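Local coordinates for acyl-CoA thioesterase II TesB2 (Mycobacterium marinum, PDB 3U0A), which probably hydrolyses fatty acyl-CoA thioesters to free fatty acids and coenzyme A, as a member of the C/M/P thioester hydrolase family, at residues E81-G86 with T91-A96. Numbering follows the deposited sequence.
Sequences ERTRDG and TRRVNA. With SO4 (sulfate ion), chain D.
Glu81 with Arg93 and Asp85 with Arg92 form two salt bridges between strands 81-85 and 91-96, one on each face of the hairpin. Arg93 meets Glu81 side-on: Arg93 NH2 reaches Glu81 OE1 at 2.9 Å on its syn lone pair, while Arg93 NE approaches Glu81 OE2 at 2.9 Å from above the carboxylate plane. The two side chains run alongside each other in the same direction, their flat groups turned 52° apart. Thr83 OG1 also donates to Glu81 OE2, so that oxygen is held by two donors and the carboxylate is steadied in front of the arginine. Arg93 of the second subunit comes close, and a second sulfate lies about 4 Å from the Arg93 side chain.

The backbone is an antiparallel hairpin of the N-terminal hotdog domain, interrupted by a classic beta bulge: Thr83 and Arg84 both face Thr91. Thr91 O accepts from Thr83 N (3.0 Å) and Arg84 N (3.2 Å), and additionally from Arg92 NH1. Thr91 N returns a bond to Arg84 O, and beyond the bulge Glu81 and Arg93 exchange a reciprocal pair of backbone bonds.

Toward the turn, Arg92 grips Asp85 end-on, with Arg92 NH1 2.7 Å from Asp85 OD2 and Arg92 NH2 3.1 Å from Asp85 OD1. A bend at chi2 (-64°) carries its guanidinium over strand 81-85, where Arg82 CB sits over one face, offset toward the rim and 3.5 Å from Arg92 NH1. Arg92 NH2 also bonds to Thr52 O. Arg82 extends past this group, with NE bonded to Asn19 OD1 and NH2 donating to a sulfate oxygen.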
ATOM      1  N   GLU A  81      -3.261   5.235  19.188  1.00 40.14           N
ATOM      2  CA  GLU A  81      -2.999   6.679  19.165  1.00 40.38           C
ATOM      3  C   GLU A  81      -4.082   7.349  18.342  1.00 40.50           C
ATOM      4  O   GLU A  81      -4.274   6.947  17.189  1.00 40.22           O
ATOM      5  CB  GLU A  81      -1.681   6.930  18.464  1.00 40.21           C
ATOM      6  CG  GLU A  81      -1.351   8.404  18.285  1.00 40.51           C
ATOM      7  CD  GLU A  81      -0.163   8.597  17.352  1.00 40.40           C
ATOM      8  OE1 GLU A  81       0.987   8.309  17.780  1.00 40.44           O
ATOM      9  OE2 GLU A  81      -0.397   8.974  16.163  1.00 40.32           O
ATOM     10  N   ARG A  82      -4.798   8.338  18.897  1.00 40.97           N
ATOM     11  CA  ARG A  82      -5.928   8.945  18.152  1.00 41.22           C
ATOM     12  C   ARG A  82      -5.371  10.037  17.279  1.00 41.28           C
ATOM     13  O   ARG A  82      -5.331  11.161  17.662  1.00 41.74           O
ATOM     14  CB  ARG A  82      -7.030   9.470  19.060  1.00 41.85           C
ATOM     15  CG  ARG A  82      -7.501   8.439  20.046  1.00 41.89           C
ATOM     16  CD  ARG A  82      -8.879   8.700  20.652  1.00 42.56           C
ATOM     17  NE  ARG A  82      -9.278   7.514  21.410  1.00 42.56           N
ATOM     18  CZ  ARG A  82     -10.480   7.264  21.911  1.00 43.10           C
ATOM     19  NH1 ARG A  82     -11.474   8.122  21.755  1.00 43.74           N
ATOM     20  NH2 ARG A  82     -10.678   6.128  22.570  1.00 43.08           N
ATOM     21  N   THR A  83      -4.918   9.680  16.096  1.00 40.86           N
ATOM     22  CA  THR A  83      -3.982  10.513  15.422  1.00 40.88           C
ATOM     23  C   THR A  83      -4.687  11.780  14.934  1.00 41.36           C
ATOM     24  O   THR A  83      -4.162  12.889  15.055  1.00 41.74           O
ATOM     25  CB  THR A  83      -3.314   9.744  14.276  1.00 40.38           C
ATOM     26  OG1 THR A  83      -2.706   8.564  14.802  1.00 40.07           O
ATOM     27  CG2 THR A  83      -2.257  10.598  13.625  1.00 40.49           C
ATOM     28  N   ARG A  84      -5.899  11.594  14.420  1.00 41.43           N
ATOM     29  CA  ARG A  84      -6.725  12.678  13.929  1.00 41.97           C
ATOM     30  C   ARG A  84      -8.209  12.288  14.040  1.00 42.23           C
ATOM     31  O   ARG A  84      -8.602  11.131  13.757  1.00 41.85           O
ATOM     32  CB  ARG A  84      -6.331  12.989  12.487  1.00 41.78           C
ATOM     33  CG  ARG A  84      -7.001  14.201  11.808  1.00 42.38           C
ATOM     34  CD  ARG A  84      -8.229  13.801  10.979  1.00 42.41           C
ATOM     35  NE  ARG A  84      -8.032  12.571  10.174  1.00 41.72           N
ATOM     36  CZ  ARG A  84      -7.650  12.551   8.891  1.00 41.46           C
ATOM     37  NH1 ARG A  84      -7.441  13.699   8.236  1.00 41.83           N
ATOM     38  NH2 ARG A  84      -7.486  11.384   8.243  1.00 40.91           N
ATOM     39  N   ASP A  85      -8.999  13.247  14.495  1.00 42.97           N
ATOM     40  CA  ASP A  85     -10.442  13.125  14.566  1.00 43.47           C
ATOM     41  C   ASP A  85     -11.134  14.363  13.906  1.00 44.21           C
ATOM     42  O   ASP A  85     -11.351  15.373  14.544  1.00 44.94           O
ATOM     43  CB  ASP A  85     -10.883  12.972  16.036  1.00 43.88           C
ATOM     44  CG  ASP A  85     -10.603  11.593  16.587  1.00 43.30           C
ATOM     45  OD1 ASP A  85     -11.537  10.783  16.661  1.00 43.40           O
ATOM     46  OD2 ASP A  85      -9.437  11.292  16.916  1.00 42.80           O
ATOM     47  N   GLY A  86     -11.463  14.264  12.631  1.00 44.06           N
ATOM     48  CA  GLY A  86     -12.110  15.355  11.929  1.00 44.78           C
ATOM     49  C   GLY A  86     -13.557  15.038  11.651  1.00 45.27           C
ATOM     50  O   GLY A  86     -14.120  14.100  12.221  1.00 45.20           O
ATOM     51  N   THR A  91      -8.321   9.069  11.900  1.00 40.79           N
ATOM     52  CA  THR A  91      -7.131   8.248  11.662  1.00 40.23           C
ATOM     53  C   THR A  91      -6.605   7.717  12.971  1.00 40.15           C
ATOM     54  O   THR A  91      -6.569   8.453  13.937  1.00 40.47           O
ATOM     55  CB  THR A  91      -5.997   9.057  10.978  1.00 40.13           C
ATOM     56  OG1 THR A  91      -6.508   9.734   9.813  1.00 40.30           O
ATOM     57  CG2 THR A  91      -4.848   8.140  10.573  1.00 39.66           C
ATOM     58  N   ARG A  92      -6.166   6.458  12.976  1.00 39.78           N
ATOM     59  CA  ARG A  92      -5.538   5.828  14.135  1.00 39.71           C
ATOM     60  C   ARG A  92      -4.169   5.241  13.829  1.00 39.38           C
ATOM     61  O   ARG A  92      -3.947   4.793  12.705  1.00 39.15           O
ATOM     62  CB  ARG A  92      -6.443   4.722  14.652  1.00 39.77           C
ATOM     63  CG  ARG A  92      -7.793   5.209  15.181  1.00 40.25           C
ATOM     64  CD  ARG A  92      -7.628   6.099  16.402  1.00 40.59           C
ATOM     65  NE  ARG A  92      -8.889   6.519  17.009  1.00 41.17           N
ATOM     66  CZ  ARG A  92      -9.430   7.729  16.914  1.00 41.63           C
ATOM     67  NH1 ARG A  92      -8.852   8.714  16.204  1.00 41.57           N
ATOM     68  NH2 ARG A  92     -10.573   7.964  17.524  1.00 42.25           N
ATOM     69  N   ARG A  93      -3.251   5.265  14.809  1.00 39.42           N
ATOM     70  CA  ARG A  93      -2.031   4.416  14.748  1.00 39.24           C
ATOM     71  C   ARG A  93      -2.088   3.436  15.891  1.00 39.29           C
ATOM     72  O   ARG A  93      -2.624   3.779  16.949  1.00 39.50           O
ATOM     73  CB  ARG A  93      -0.718   5.210  14.762  1.00 39.34           C
ATOM     74  CG  ARG A  93      -0.520   5.968  13.472  1.00 39.32           C
ATOM     75  CD  ARG A  93       0.866   6.559  13.297  1.00 39.49           C
ATOM     76  NE  ARG A  93       1.343   7.400  14.412  1.00 39.82           N
ATOM     77  CZ  ARG A  93       2.586   7.933  14.520  1.00 40.10           C
ATOM     78  NH1 ARG A  93       3.549   7.743  13.585  1.00 40.13           N
ATOM     79  NH2 ARG A  93       2.886   8.643  15.598  1.00 40.43           N
ATOM     80  N   VAL A  94      -1.589   2.222  15.668  1.00 39.17           N
ATOM     81  CA  VAL A  94      -1.562   1.183  16.685  1.00 39.28           C
ATOM     82  C   VAL A  94      -0.199   0.494  16.704  1.00 39.31           C
ATOM     83  O   VAL A  94       0.355   0.170  15.628  1.00 39.23           O
ATOM     84  CB  VAL A  94      -2.623   0.071  16.451  1.00 39.28           C
ATOM     85  CG1 VAL A  94      -2.531  -0.995  17.546  1.00 39.48           C
ATOM     86  CG2 VAL A  94      -4.030   0.631  16.395  1.00 39.37           C
ATOM     87  N   ASN A  95       0.320   0.271  17.928  1.00 39.52           N
ATOM     88  CA  ASN A  95       1.496  -0.557  18.160  1.00 39.69           C
ATOM     89  C   ASN A  95       1.128  -1.809  18.965  1.00 39.86           C
ATOM     90  O   ASN A  95       0.637  -1.707  20.059  1.00 39.97           O
ATOM     91  CB  ASN A  95       2.575   0.210  18.928  1.00 39.91           C
ATOM     92  CG  ASN A  95       3.380   1.166  18.062  1.00 39.91           C
ATOM     93  OD1 ASN A  95       3.325   1.151  16.812  1.00 39.75           O
ATOM     94  ND2 ASN A  95       4.164   2.004  18.735  1.00 40.16           N
ATOM     95  N   ALA A  96       1.373  -2.988  18.407  1.00 39.94           N
ATOM     96  CA  ALA A  96       1.155  -4.239  19.138  1.00 40.22           C
ATOM     97  C   ALA A  96       2.463  -4.564  19.846  1.00 40.56           C
ATOM     98  O   ALA A  96       3.523  -4.595  19.204  1.00 40.67           O
ATOM     99  CB  ALA A  96       0.736  -5.365  18.203  1.00 40.27           C
TER
HETATM  100  S   SO4 D 283     -13.222   4.713  25.337  1.00 46.19           S
HETATM  101  O1  SO4 D 283     -12.707   6.123  25.154  1.00 42.58           O
HETATM  102  O2  SO4 D 283     -13.603   4.137  24.021  1.00 36.50           O
HETATM  103  O3  SO4 D 283     -12.153   3.844  25.919  1.00 47.46           O
HETATM  104  O4  SO4 D 283     -14.371   4.713  26.345  1.00 37.26           O